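Local coordinates for glycoside hydrolase family protein (Novosphingobium sp. PP1Y, PDB 6Q2F) that probably hydrolyses terminal alpha-L-rhamnose residues from glycosides, as an alpha-L-rhamnosidase of the glycoside hydrolases, at residues A[986-991]-A[1136-1141]; A[1033-1038]-A[1086-1091]. All coordinates share one frame; numbering follows the deposited sequence.

Contact 1 of 2, residues A[986-991]-A[1136-1141]; sequences ATLDGA and VRLIEE
L988 packs on the inward face of this antiparallel pairing, just where strand 983-987 runs out. CG of L988 stands anti to the carbonyl carbon (chi1 -58°), and with chi2 extended, CD1 of L988 comes within 3.8 Å of CD1 of L1138, the two leucines crossing at about a right angle. Closer to the backbone, CB of L988 lies 4.2 Å from CB of V1136, and R1033 and F1035 of strand 1028-1037 press on L988 from beyond. An alanine here would remove CG and both methyls and would probably loosen the packing against L1138 and F1035. The backbone is gripped at two points: N of L1138 donates to O of A986 (2.9 Å), and N of L988 reaches O of V1136 at 2.6 Å, nearly along the C=O axis. Strand 983-987 is an outermost strand of a four-stranded sheet, and with the six-stranded sheet behind L988 it fits the jelly-roll-like beta-sandwich of galactose-binding domains. L988 centres an inverse gamma turn that leads the chain out of the strand; a water accepting from N of V1136 and donating to O of L988 continues the pairing there. The other face is loose. T987 is exposed, and OG1 of T987 merely comes within 3.8 Å of CG of R1137, whose chain then bends at chi3 (-54°) and leads the guanidinium away from strand 983-987.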
loop_
_atom_site.group_PDB
_atom_site.type_symbol
_atom_site.label_atom_id
_atom_site.label_comp_id
_atom_site.label_asym_id
_atom_site.label_seq_id
_atom_site.Cartn_x
_atom_site.Cartn_y
_atom_site.Cartn_z
ATOM N N ALA A 986 9.121 -49.233 1.203
ATOM C CA ALA A 986 10.057 -49.441 0.112
ATOM C C ALA A 986 10.597 -48.089 -0.322
ATOM O O ALA A 986 9.969 -47.047 -0.095
ATOM C CB ALA A 986 9.400 -50.159 -1.071
ATOM N N THR A 987 11.779 -48.121 -0.930
ATOM C CA THR A 987 12.331 -46.979 -1.639
ATOM C C THR A 987 12.260 -47.295 -3.123
ATOM O O THR A 987 12.763 -48.335 -3.563
ATOM C CB THR A 987 13.771 -46.698 -1.216
ATOM O OG1 THR A 987 13.790 -46.207 0.131
ATOM C CG2 THR A 987 14.406 -45.665 -2.149
ATOM N N LEU A 988 11.648 -46.432 -3.908
ATOM C CA LEU A 988 11.573 -46.682 -5.321
ATOM C C LEU A 988 12.836 -46.187 -5.983
ATOM O O LEU A 988 12.841 -45.186 -6.633
ATOM C CB LEU A 988 10.367 -46.020 -5.925
ATOM C CG LEU A 988 9.066 -46.456 -5.306
ATOM C CD1 LEU A 988 7.915 -46.048 -6.164
ATOM C CD2 LEU A 988 9.021 -47.943 -5.092
ATOM N N ASP A 989 13.909 -46.920 -5.766
ATOM C CA ASP A 989 15.211 -46.657 -6.330
ATOM C C ASP A 989 15.204 -47.434 -7.627
ATOM O O ASP A 989 14.154 -47.856 -8.061
ATOM C CB ASP A 989 16.308 -47.159 -5.413
ATOM C CG ASP A 989 16.128 -48.603 -5.029
ATOM O OD1 ASP A 989 15.190 -49.232 -5.486
ATOM O OD2 ASP A 989 16.931 -49.112 -4.266
ATOM N N GLY A 990 16.352 -47.623 -8.245
ATOM C CA GLY A 990 16.371 -48.346 -9.488
ATOM C C GLY A 990 16.147 -47.442 -10.668
ATOM O O GLY A 990 16.303 -46.245 -10.572
ATOM N N ALA A 991 15.793 -48.047 -11.783
ATOM C CA ALA A 991 15.673 -47.346 -13.057
ATOM C C ALA A 991 14.336 -46.631 -13.215
ATOM O O ALA A 991 13.290 -47.141 -12.818
ATOM C CB ALA A 991 15.866 -48.321 -14.220
ATOM N N VAL A 1136 12.390 -41.472 -3.538
ATOM C CA VAL A 1136 10.957 -41.723 -3.606
ATOM C C VAL A 1136 10.659 -42.929 -2.726
ATOM O O VAL A 1136 11.207 -44.019 -2.946
ATOM C CB VAL A 1136 10.494 -41.963 -5.051
ATOM C CG1 VAL A 1136 8.986 -42.173 -5.083
ATOM C CG2 VAL A 1136 10.905 -40.790 -5.963
ATOM N N ARG A 1137 9.782 -42.745 -1.738
ATOM C CA ARG A 1137 9.532 -43.769 -0.734
ATOM C C ARG A 1137 8.042 -44.028 -0.582
ATOM O O ARG A 1137 7.220 -43.109 -0.692
ATOM C CB ARG A 1137 10.117 -43.371 0.617
ATOM C CG ARG A 1137 11.595 -43.096 0.582
ATOM C CD ARG A 1137 12.081 -42.814 1.976
ATOM N NE ARG A 1137 11.305 -41.745 2.573
ATOM C CZ ARG A 1137 11.379 -41.395 3.849
ATOM N NH1 ARG A 1137 12.210 -42.040 4.659
ATOM N NH2 ARG A 1137 10.629 -40.403 4.307
ATOM N N LEU A 1138 7.707 -45.291 -0.352
ATOM C CA LEU A 1138 6.372 -45.688 0.065
ATOM C C LEU A 1138 6.365 -45.787 1.578
ATOM O O LEU A 1138 7.272 -46.377 2.175
ATOM C CB LEU A 1138 5.975 -47.035 -0.544
ATOM C CG LEU A 1138 5.344 -47.060 -1.940
ATOM C CD1 LEU A 1138 5.977 -46.046 -2.841
ATOM C CD2 LEU A 1138 5.487 -48.440 -2.543
ATOM N N ILE A 1139 5.339 -45.204 2.200
ATOM C CA ILE A 1139 5.267 -45.078 3.650
ATOM C C ILE A 1139 3.876 -45.478 4.127
ATOM O O ILE A 1139 2.871 -44.932 3.654
ATOM C CB ILE A 1139 5.597 -43.644 4.099
ATOM C CG1 ILE A 1139 7.028 -43.260 3.710
ATOM C CG2 ILE A 1139 5.408 -43.512 5.596
ATOM C CD1 ILE A 1139 7.308 -41.769 3.962
ATOM N N GLU A 1140 3.817 -46.382 5.086
ATOM C CA GLU A 1140 2.568 -46.815 5.661
ATOM C C GLU A 1140 2.342 -46.247 7.052
ATOM O O GLU A 1140 3.266 -46.019 7.790
ATOM C CB GLU A 1140 2.532 -48.334 5.753
ATOM C CG GLU A 1140 2.208 -49.018 4.443
ATOM C CD GLU A 1140 2.003 -50.521 4.542
ATOM O OE1 GLU A 1140 2.896 -51.264 4.073
ATOM O OE2 GLU A 1140 0.964 -50.948 5.075
ATOM N N GLU A 1141 1.087 -46.031 7.402
ATOM C CA GLU A 1141 0.713 -45.556 8.734
ATOM C C GLU A 1141 0.478 -46.721 9.695
ATOM O O GLU A 1141 1.363 -47.110 10.461
ATOM C CB GLU A 1141 -0.543 -44.692 8.666
ATOM C CG GLU A 1141 -1.816 -45.488 8.377
ATOM C CD GLU A 1141 -3.081 -44.639 8.498
ATOM O OE1 GLU A 1141 -3.032 -43.583 9.167
ATOM O OE2 GLU A 1141 -4.125 -45.020 7.920
HETATM O O HOH W 1 14.054 -43.247 -5.009
#

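Contact 2 of 2, residues A[1033-1038]-A[1086-1091]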
loop_
_atom_site.group_PDB
_atom_site.type_symbol
_atom_site.label_atom_id
_atom_site.label_comp_id
_atom_site.label_asym_id
_atom_site.label_seq_id
_atom_site.Cartn_x
_atom_site.Cartn_y
_atom_site.Cartn_z
ATOM N N ARG A 1033 7.603 -45.667 -14.271
ATOM C CA ARG A 1033 8.115 -46.797 -13.506
ATOM C C ARG A 1033 6.926 -47.639 -13.065
ATOM O O ARG A 1033 5.789 -47.150 -13.003
ATOM C CB ARG A 1033 8.889 -46.292 -12.279
ATOM C CG ARG A 1033 9.766 -47.288 -11.580
ATOM C CD ARG A 1033 10.130 -46.726 -10.209
ATOM N NE ARG A 1033 11.155 -47.501 -9.515
ATOM C CZ ARG A 1033 10.955 -48.712 -9.014
ATOM N NH1 ARG A 1033 9.776 -49.297 -9.151
ATOM N NH2 ARG A 1033 11.934 -49.344 -8.382
ATOM N N ASN A 1034 7.200 -48.908 -12.758
ATOM C CA ASN A 1034 6.279 -49.791 -12.050
ATOM C C ASN A 1034 6.769 -50.021 -10.627
ATOM O O ASN A 1034 7.937 -49.790 -10.307
ATOM C CB ASN A 1034 6.144 -51.147 -12.755
ATOM C CG ASN A 1034 5.462 -51.029 -14.091
ATOM O OD1 ASN A 1034 4.447 -50.342 -14.216
ATOM N ND2 ASN A 1034 6.022 -51.664 -15.104
ATOM N N PHE A 1035 5.859 -50.487 -9.772
ATOM C CA PHE A 1035 6.206 -50.803 -8.396
ATOM C C PHE A 1035 5.165 -51.757 -7.824
ATOM O O PHE A 1035 4.001 -51.742 -8.229
ATOM C CB PHE A 1035 6.334 -49.529 -7.543
ATOM C CG PHE A 1035 5.040 -48.808 -7.278
ATOM C CD1 PHE A 1035 4.488 -47.967 -8.225
ATOM C CD2 PHE A 1035 4.409 -48.930 -6.052
ATOM C CE1 PHE A 1035 3.307 -47.273 -7.968
ATOM C CE2 PHE A 1035 3.229 -48.229 -5.777
ATOM C CZ PHE A 1035 2.677 -47.410 -6.743
ATOM N N ARG A 1036 5.607 -52.597 -6.891
ATOM C CA ARG A 1036 4.776 -53.647 -6.317
ATOM C C ARG A 1036 4.193 -53.205 -4.981
ATOM O O ARG A 1036 4.859 -52.539 -4.183
ATOM C CB ARG A 1036 5.559 -54.964 -6.138
ATOM C CG ARG A 1036 4.910 -55.952 -5.146
ATOM C CD ARG A 1036 5.173 -57.460 -5.439
ATOM N NE ARG A 1036 6.061 -58.111 -4.481
ATOM C CZ ARG A 1036 5.730 -59.109 -3.661
ATOM N NH1 ARG A 1036 4.509 -59.623 -3.629
ATOM N NH2 ARG A 1036 6.645 -59.615 -2.865
ATOM N N VAL A 1037 2.940 -53.587 -4.749
ATOM C CA VAL A 1037 2.223 -53.300 -3.514
ATOM C C VAL A 1037 1.717 -54.629 -2.966
ATOM O O VAL A 1037 1.110 -55.416 -3.701
ATOM C CB VAL A 1037 1.060 -52.317 -3.757
ATOM C CG1 VAL A 1037 0.187 -52.180 -2.527
ATOM C CG2 VAL A 1037 1.591 -50.966 -4.200
ATOM N N THR A 1038 2.001 -54.895 -1.696
ATOM C CA THR A 1038 1.515 -56.115 -1.062
ATOM C C THR A 1038 0.688 -55.788 0.170
ATOM O O THR A 1038 1.006 -56.247 1.268
ATOM C CB THR A 1038 2.669 -57.021 -0.637
ATOM O OG1 THR A 1038 3.242 -56.479 0.559
ATOM C CG2 THR A 1038 3.737 -57.079 -1.708
ATOM N N GLY A 1086 -0.173 -56.169 -6.146
ATOM C CA GLY A 1086 0.760 -56.553 -7.194
ATOM C C GLY A 1086 1.429 -55.384 -7.889
ATOM O O GLY A 1086 1.773 -54.387 -7.250
ATOM N N GLN A 1087 1.623 -55.488 -9.201
ATOM C CA GLN A 1087 2.319 -54.445 -9.933
ATOM C C GLN A 1087 1.408 -53.250 -10.177
ATOM O O GLN A 1087 0.240 -53.404 -10.553
ATOM C CB GLN A 1087 2.836 -54.980 -11.266
ATOM C CG GLN A 1087 4.112 -54.287 -11.761
ATOM C CD GLN A 1087 5.370 -54.834 -11.095
ATOM O OE1 GLN A 1087 5.341 -55.287 -9.954
ATOM N NE2 GLN A 1087 6.478 -54.816 -11.828
ATOM N N ASN A 1088 1.959 -52.056 -9.961
ATOM C CA ASN A 1088 1.275 -50.785 -10.151
ATOM C C ASN A 1088 2.101 -49.915 -11.088
ATOM O O ASN A 1088 3.334 -49.929 -11.030
ATOM C CB ASN A 1088 1.091 -50.041 -8.825
ATOM C CG ASN A 1088 0.187 -50.780 -7.845
ATOM O OD1 ASN A 1088 -0.913 -50.321 -7.528
ATOM N ND2 ASN A 1088 0.651 -51.931 -7.358
ATOM N N THR A 1089 1.428 -49.139 -11.936
ATOM C CA THR A 1089 2.124 -48.192 -12.786
ATOM C C THR A 1089 2.192 -46.858 -12.059
ATOM O O THR A 1089 1.285 -46.498 -11.302
ATOM C CB THR A 1089 1.443 -48.048 -14.150
ATOM O OG1 THR A 1089 0.175 -47.424 -13.999
ATOM C CG2 THR A 1089 1.228 -49.449 -14.793
ATOM N N LEU A 1090 3.293 -46.148 -12.272
ATOM C CA LEU A 1090 3.569 -44.876 -11.621
ATOM C C LEU A 1090 4.047 -43.915 -12.697
ATOM O O LEU A 1090 4.980 -44.233 -13.441
ATOM C CB LEU A 1090 4.634 -45.032 -10.526
ATOM C CG LEU A 1090 5.081 -43.773 -9.773
ATOM C CD1 LEU A 1090 3.909 -43.124 -9.033
ATOM C CD2 LEU A 1090 6.166 -44.151 -8.755
ATOM N N GLU A 1091 3.399 -42.757 -12.790
ATOM C CA GLU A 1091 3.816 -41.692 -13.695
ATOM C C GLU A 1091 3.818 -40.392 -12.916
ATOM O O GLU A 1091 2.841 -40.078 -12.232
ATOM C CB GLU A 1091 2.888 -41.549 -14.908
ATOM C CG GLU A 1091 2.420 -42.843 -15.537
ATOM C CD GLU A 1091 1.562 -42.580 -16.757
ATOM O OE1 GLU A 1091 1.941 -41.695 -17.566
ATOM O OE2 GLU A 1091 0.502 -43.232 -16.886
#
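Six backbone hydrogen bonds tie 1033-1038 to 1086-1091 as antiparallel strands, two at each of the pairs R1033–L1090, F1035–N1088 and V1037–G1086. The shortest runs from N of N1088 to O of F1035 (2.7 Å), and ND2 of N1088 adds a weak bond to the same oxygen at 3.5 Å. The amide's OD1 is taken by N of R1084 and ND2 of N1063, which should fix its rotation. R1033 turns its guanidinium away from strand 1086-1095, giving NH2 to O of D989 and making a cation-pi contact with W992. These are inner strands of the six-stranded sheet, consistent with a galactose-binding-like jelly roll. On the same face as N1088 sits the F1035 ring. With CG in the crowded position between N and the carbonyl carbon (chi1 69°), it swings toward the neighbouring strand, and CB of N1088 lies over one face, 3.8 Å from the F1035 centroid, as a CH-pi contact. CE1 of F1035 also meets CB of L1090 at 3.7 Å. On the exposed face, N1034 lies alongside T1089, OD1 of N1034 3.4 Å from CG2 of T1089. The buried carboxamide of N1088 thus has its oxygen held by two donors, while CB of the same residue packs on the ring.

The two contacts belong to different sheets of one beta-sandwich: contact 1 joins an outermost strand to its neighbour in the four-stranded sheet, contact 2 two inner strands of the six-stranded one. Each has a more buried inner face and a more exposed outer one, and the inner faces meet, with CD1 of L988 3.7 Å from CD2 of L1090 and CD2 of L1138 3.7 Å from CD2 of F1035. Contact 1 is the smaller and shorter pairing, its strand giving way to a turn; contact 2 stays paired over five successive residues. Buried side chains are aliphatic in contact 1, whereas contact 2 adds a ring and an amide. Along the chain, contact 2 is nested inside contact 1.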